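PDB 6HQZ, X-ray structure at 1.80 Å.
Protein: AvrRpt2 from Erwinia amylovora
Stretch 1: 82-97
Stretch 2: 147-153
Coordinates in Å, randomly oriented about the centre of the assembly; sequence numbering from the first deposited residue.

Stretch 1, residues 82-97: ELGNLLCRHGPIMFGW
Stretch 2, residues 147-153: HAMLYSE

Stretch 1 enters as a helix through His-90, turns at Gly-91 and leaves as strand 93-97, which pairs antiparallel (160°) with strand 149-152; the helix runs at 30° to that strand, axes 9.5 Å apart at closest approach. Along the helix, Asn-85 (chi1 t) joins its neighbours one turn away: its ND2 donates to Glu-82 OE1 (3.0 Å), and its OD1 accepts from Arg-89 NE (2.6 Å) and Arg-89 NH2 (2.9 Å). Leu-83 and Leu-86, both m,t, start sideways to stretch 2, but their ends approach Met-149 (m,t,p): Leu-83 CD2 lies 3.9 Å and Leu-86 CD1 4.4 Å from Met-149 CE. His-90 (chi1 m, chi2 120°) points toward stretch 2 and stacks face-to-face on Tyr-151 (chi1 p, chi2 89°), centroids 4.0 Å apart and planes 27° from parallel; His-90 CD2 comes 3.4 Å from Tyr-151 CE1. Gly-91, at phi/psi 90/-161, ends the helix in a conformation where a CB would jam against the preceding carbonyl and clash with Pro-92 CD. Beside this turn, one water donates to His-90 O (2.7 Å) and Pro-92 O (2.5 Å) and accepts from Ser-152 N (3.1 Å), bridging the stretches. The strand then extends, phi/psi -128/123 at Ile-93, whose m,t side chain places CG2 3.7 Å from Met-149 CB. Met-94 pairs with Leu-150 through two hydrogen bonds, Met-94 N to Leu-150 O (2.7 Å) and Leu-150 N to Met-94 O (2.8 Å); on the sheet face opposite Ile-93, Met-94 CE (chi1 p, chi2 t) meets Leu-150 CD1 (m,t) at 3.6 Å. Phe-95 faces Met-149 in a non-hydrogen-bonded pair, CA atoms 4.4 Å apart; its CB lies 4.0 Å from Met-149 CG, while its ring (chi1 p) leads away. Gly-96 N donates to Ala-148 O (3.0 Å), extending the ladder, and Trp-97 (chi1 p) turns its ring away, beyond contact.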

# COMPACT_ATOMS: atom_id res chain seq x y z
N GLU A 82 8.31 -1.39 0.33
CA GLU A 82 7.90 -1.65 -1.05
C GLU A 82 7.01 -2.86 -1.19
O GLU A 82 6.02 -2.81 -1.91
CB GLU A 82 9.08 -1.76 -2.03
CG GLU A 82 8.63 -1.89 -3.49
CD GLU A 82 7.53 -0.91 -3.99
OE1 GLU A 82 7.39 0.33 -3.58
OE2 GLU A 82 6.81 -1.37 -4.90
N LEU A 83 7.34 -3.95 -0.53
CA LEU A 83 6.38 -5.08 -0.50
C LEU A 83 4.96 -4.69 0.03
O LEU A 83 3.94 -5.14 -0.48
CB LEU A 83 6.92 -6.23 0.30
CG LEU A 83 8.09 -6.94 -0.43
CD1 LEU A 83 8.74 -7.95 0.52
CD2 LEU A 83 7.64 -7.58 -1.73
N GLY A 84 4.93 -3.87 1.07
CA GLY A 84 3.66 -3.38 1.62
C GLY A 84 2.87 -2.57 0.61
O GLY A 84 1.66 -2.76 0.42
N ASN A 85 3.58 -1.67 -0.06
CA ASN A 85 2.97 -0.92 -1.12
C ASN A 85 2.37 -1.89 -2.15
O ASN A 85 1.23 -1.72 -2.54
CB ASN A 85 4.05 -0.00 -1.71
CG ASN A 85 3.58 0.82 -2.87
OD1 ASN A 85 2.39 1.19 -3.00
ND2 ASN A 85 4.55 1.20 -3.72
N LEU A 86 3.14 -2.90 -2.58
CA LEU A 86 2.66 -3.87 -3.58
C LEU A 86 1.40 -4.62 -3.14
O LEU A 86 0.46 -4.76 -3.93
CB LEU A 86 3.77 -4.87 -3.96
CG LEU A 86 4.84 -4.25 -4.89
CD1 LEU A 86 6.04 -5.18 -5.07
CD2 LEU A 86 4.25 -3.90 -6.26
N LEU A 87 1.40 -5.11 -1.91
CA LEU A 87 0.20 -5.79 -1.34
C LEU A 87 -1.03 -4.88 -1.23
O LEU A 87 -2.18 -5.28 -1.48
CB LEU A 87 0.56 -6.31 0.05
CG LEU A 87 1.55 -7.46 0.12
CD1 LEU A 87 2.17 -7.60 1.49
CD2 LEU A 87 0.87 -8.72 -0.32
N CYS A 88 -0.77 -3.65 -0.87
CA CYS A 88 -1.81 -2.59 -0.82
C CYS A 88 -2.47 -2.34 -2.20
O CYS A 88 -3.68 -2.19 -2.27
CB CYS A 88 -1.19 -1.32 -0.27
SG CYS A 88 -2.37 0.03 0.01
N ARG A 89 -1.69 -2.41 -3.29
CA ARG A 89 -2.24 -2.18 -4.62
C ARG A 89 -2.94 -3.36 -5.21
O ARG A 89 -3.99 -3.23 -5.81
CB ARG A 89 -1.15 -1.78 -5.59
CG ARG A 89 -0.58 -0.43 -5.28
CD ARG A 89 0.74 -0.26 -5.98
NE ARG A 89 1.41 0.88 -5.39
CZ ARG A 89 1.83 1.94 -6.05
NH1 ARG A 89 1.68 2.02 -7.38
NH2 ARG A 89 2.42 2.93 -5.38
N HIS A 90 -2.31 -4.55 -5.04
CA HIS A 90 -2.63 -5.73 -5.83
C HIS A 90 -3.25 -6.86 -5.05
O HIS A 90 -3.85 -7.74 -5.65
CB HIS A 90 -1.33 -6.24 -6.46
CG HIS A 90 -0.66 -5.20 -7.29
ND1 HIS A 90 0.61 -4.73 -7.03
CD2 HIS A 90 -1.14 -4.46 -8.32
CE1 HIS A 90 0.91 -3.79 -7.91
NE2 HIS A 90 -0.13 -3.61 -8.70
N GLY A 91 -3.17 -6.82 -3.72
CA GLY A 91 -3.78 -7.84 -2.91
C GLY A 91 -2.75 -8.91 -2.72
O GLY A 91 -1.55 -8.65 -2.88
N PRO A 92 -3.20 -10.11 -2.34
CA PRO A 92 -2.18 -11.14 -2.11
C PRO A 92 -1.36 -11.53 -3.37
O PRO A 92 -1.84 -11.49 -4.55
CB PRO A 92 -2.97 -12.34 -1.61
CG PRO A 92 -4.38 -12.08 -1.97
CD PRO A 92 -4.58 -10.59 -2.17
N ILE A 93 -0.13 -11.90 -3.11
CA ILE A 93 0.83 -12.12 -4.20
C ILE A 93 1.46 -13.52 -4.02
O ILE A 93 2.03 -13.84 -2.97
CB ILE A 93 1.95 -11.09 -4.15
CG1 ILE A 93 1.44 -9.70 -4.40
CG2 ILE A 93 3.05 -11.42 -5.17
CD1 ILE A 93 2.38 -8.61 -3.93
N MET A 94 1.31 -14.34 -5.05
CA MET A 94 1.93 -15.67 -5.00
C MET A 94 3.34 -15.62 -5.57
O MET A 94 3.55 -15.12 -6.70
CB MET A 94 1.12 -16.74 -5.67
CG MET A 94 0.74 -16.59 -7.08
SD MET A 94 -0.38 -17.97 -7.56
CE MET A 94 0.23 -18.22 -9.21
N PHE A 95 4.26 -16.17 -4.79
CA PHE A 95 5.69 -16.13 -5.09
C PHE A 95 6.32 -17.51 -5.08
O PHE A 95 6.02 -18.41 -4.26
CB PHE A 95 6.46 -15.17 -4.15
CG PHE A 95 6.55 -15.60 -2.73
CD1 PHE A 95 5.51 -15.32 -1.87
CD2 PHE A 95 7.67 -16.20 -2.22
CE1 PHE A 95 5.58 -15.63 -0.54
CE2 PHE A 95 7.76 -16.49 -0.87
CZ PHE A 95 6.71 -16.24 -0.03
N GLY A 96 7.26 -17.63 -6.01
CA GLY A 96 8.12 -18.80 -6.16
C GLY A 96 9.39 -18.57 -5.43
O GLY A 96 9.99 -17.52 -5.58
N TRP A 97 9.86 -19.58 -4.68
CA TRP A 97 11.10 -19.44 -3.91
C TRP A 97 11.77 -20.74 -3.67
O TRP A 97 11.16 -21.80 -3.75
CB TRP A 97 10.86 -18.74 -2.58
CG TRP A 97 9.98 -19.47 -1.62
CD1 TRP A 97 8.62 -19.63 -1.69
CD2 TRP A 97 10.40 -20.07 -0.37
NE1 TRP A 97 8.19 -20.30 -0.56
CE2 TRP A 97 9.24 -20.52 0.27
CE3 TRP A 97 11.62 -20.19 0.28
CZ2 TRP A 97 9.27 -21.14 1.48
CZ3 TRP A 97 11.66 -20.78 1.55
CH2 TRP A 97 10.49 -21.27 2.12
N HIS A 147 8.14 -13.88 -13.73
CA HIS A 147 6.85 -14.27 -13.14
C HIS A 147 7.00 -14.79 -11.74
O HIS A 147 6.16 -15.54 -11.28
CB HIS A 147 6.09 -15.26 -14.02
CG HIS A 147 6.91 -16.41 -14.52
ND1 HIS A 147 7.59 -16.36 -15.71
CD2 HIS A 147 7.16 -17.63 -13.99
CE1 HIS A 147 8.23 -17.51 -15.89
NE2 HIS A 147 8.01 -18.28 -14.84
N ALA A 148 8.06 -14.36 -11.07
CA ALA A 148 8.37 -14.74 -9.72
C ALA A 148 7.22 -14.43 -8.74
O ALA A 148 7.04 -15.20 -7.79
CB ALA A 148 9.68 -14.10 -9.28
N MET A 149 6.47 -13.34 -8.99
CA MET A 149 5.47 -12.83 -8.05
C MET A 149 4.25 -12.49 -8.88
O MET A 149 4.33 -11.58 -9.73
CB MET A 149 6.03 -11.56 -7.40
CG MET A 149 7.11 -11.85 -6.31
SD MET A 149 7.87 -10.32 -5.81
CE MET A 149 6.59 -9.58 -4.88
N LEU A 150 3.16 -13.24 -8.67
CA LEU A 150 1.95 -13.10 -9.41
C LEU A 150 0.82 -12.60 -8.52
O LEU A 150 0.73 -12.93 -7.33
CB LEU A 150 1.52 -14.40 -10.08
CG LEU A 150 2.39 -14.93 -11.20
CD1 LEU A 150 1.82 -16.25 -11.72
CD2 LEU A 150 2.51 -13.97 -12.38
N TYR A 151 -0.06 -11.81 -9.14
CA TYR A 151 -1.23 -11.29 -8.43
C TYR A 151 -2.46 -11.32 -9.29
O TYR A 151 -2.35 -11.49 -10.53
CB TYR A 151 -0.94 -9.88 -7.89
CG TYR A 151 -0.71 -8.80 -8.94
CD1 TYR A 151 -1.79 -8.05 -9.45
CD2 TYR A 151 0.59 -8.48 -9.38
CE1 TYR A 151 -1.58 -7.06 -10.42
CE2 TYR A 151 0.81 -7.49 -10.31
CZ TYR A 151 -0.27 -6.81 -10.83
OH TYR A 151 0.01 -5.86 -11.72
N SER A 152 -3.62 -11.11 -8.63
CA SER A 152 -4.92 -11.13 -9.28
C SER A 152 -5.24 -9.79 -9.92
O SER A 152 -5.14 -8.77 -9.30
CB SER A 152 -6.09 -11.41 -8.30
OG SER A 152 -7.29 -11.60 -9.06
N GLU A 153 -5.63 -9.83 -11.19
CA GLU A 153 -6.22 -8.66 -11.87
C GLU A 153 -7.75 -8.56 -11.70
O GLU A 153 -8.35 -7.57 -12.14
CB GLU A 153 -5.85 -8.64 -13.35
CG GLU A 153 -4.39 -8.30 -13.57
CD GLU A 153 -4.07 -8.04 -15.04
OE1 GLU A 153 -4.62 -8.75 -15.93
OE2 GLU A 153 -3.27 -7.10 -15.28
O HOH W 1 -3.88 -10.41 -5.61
O HOH W 2 4.79 -16.85 -9.12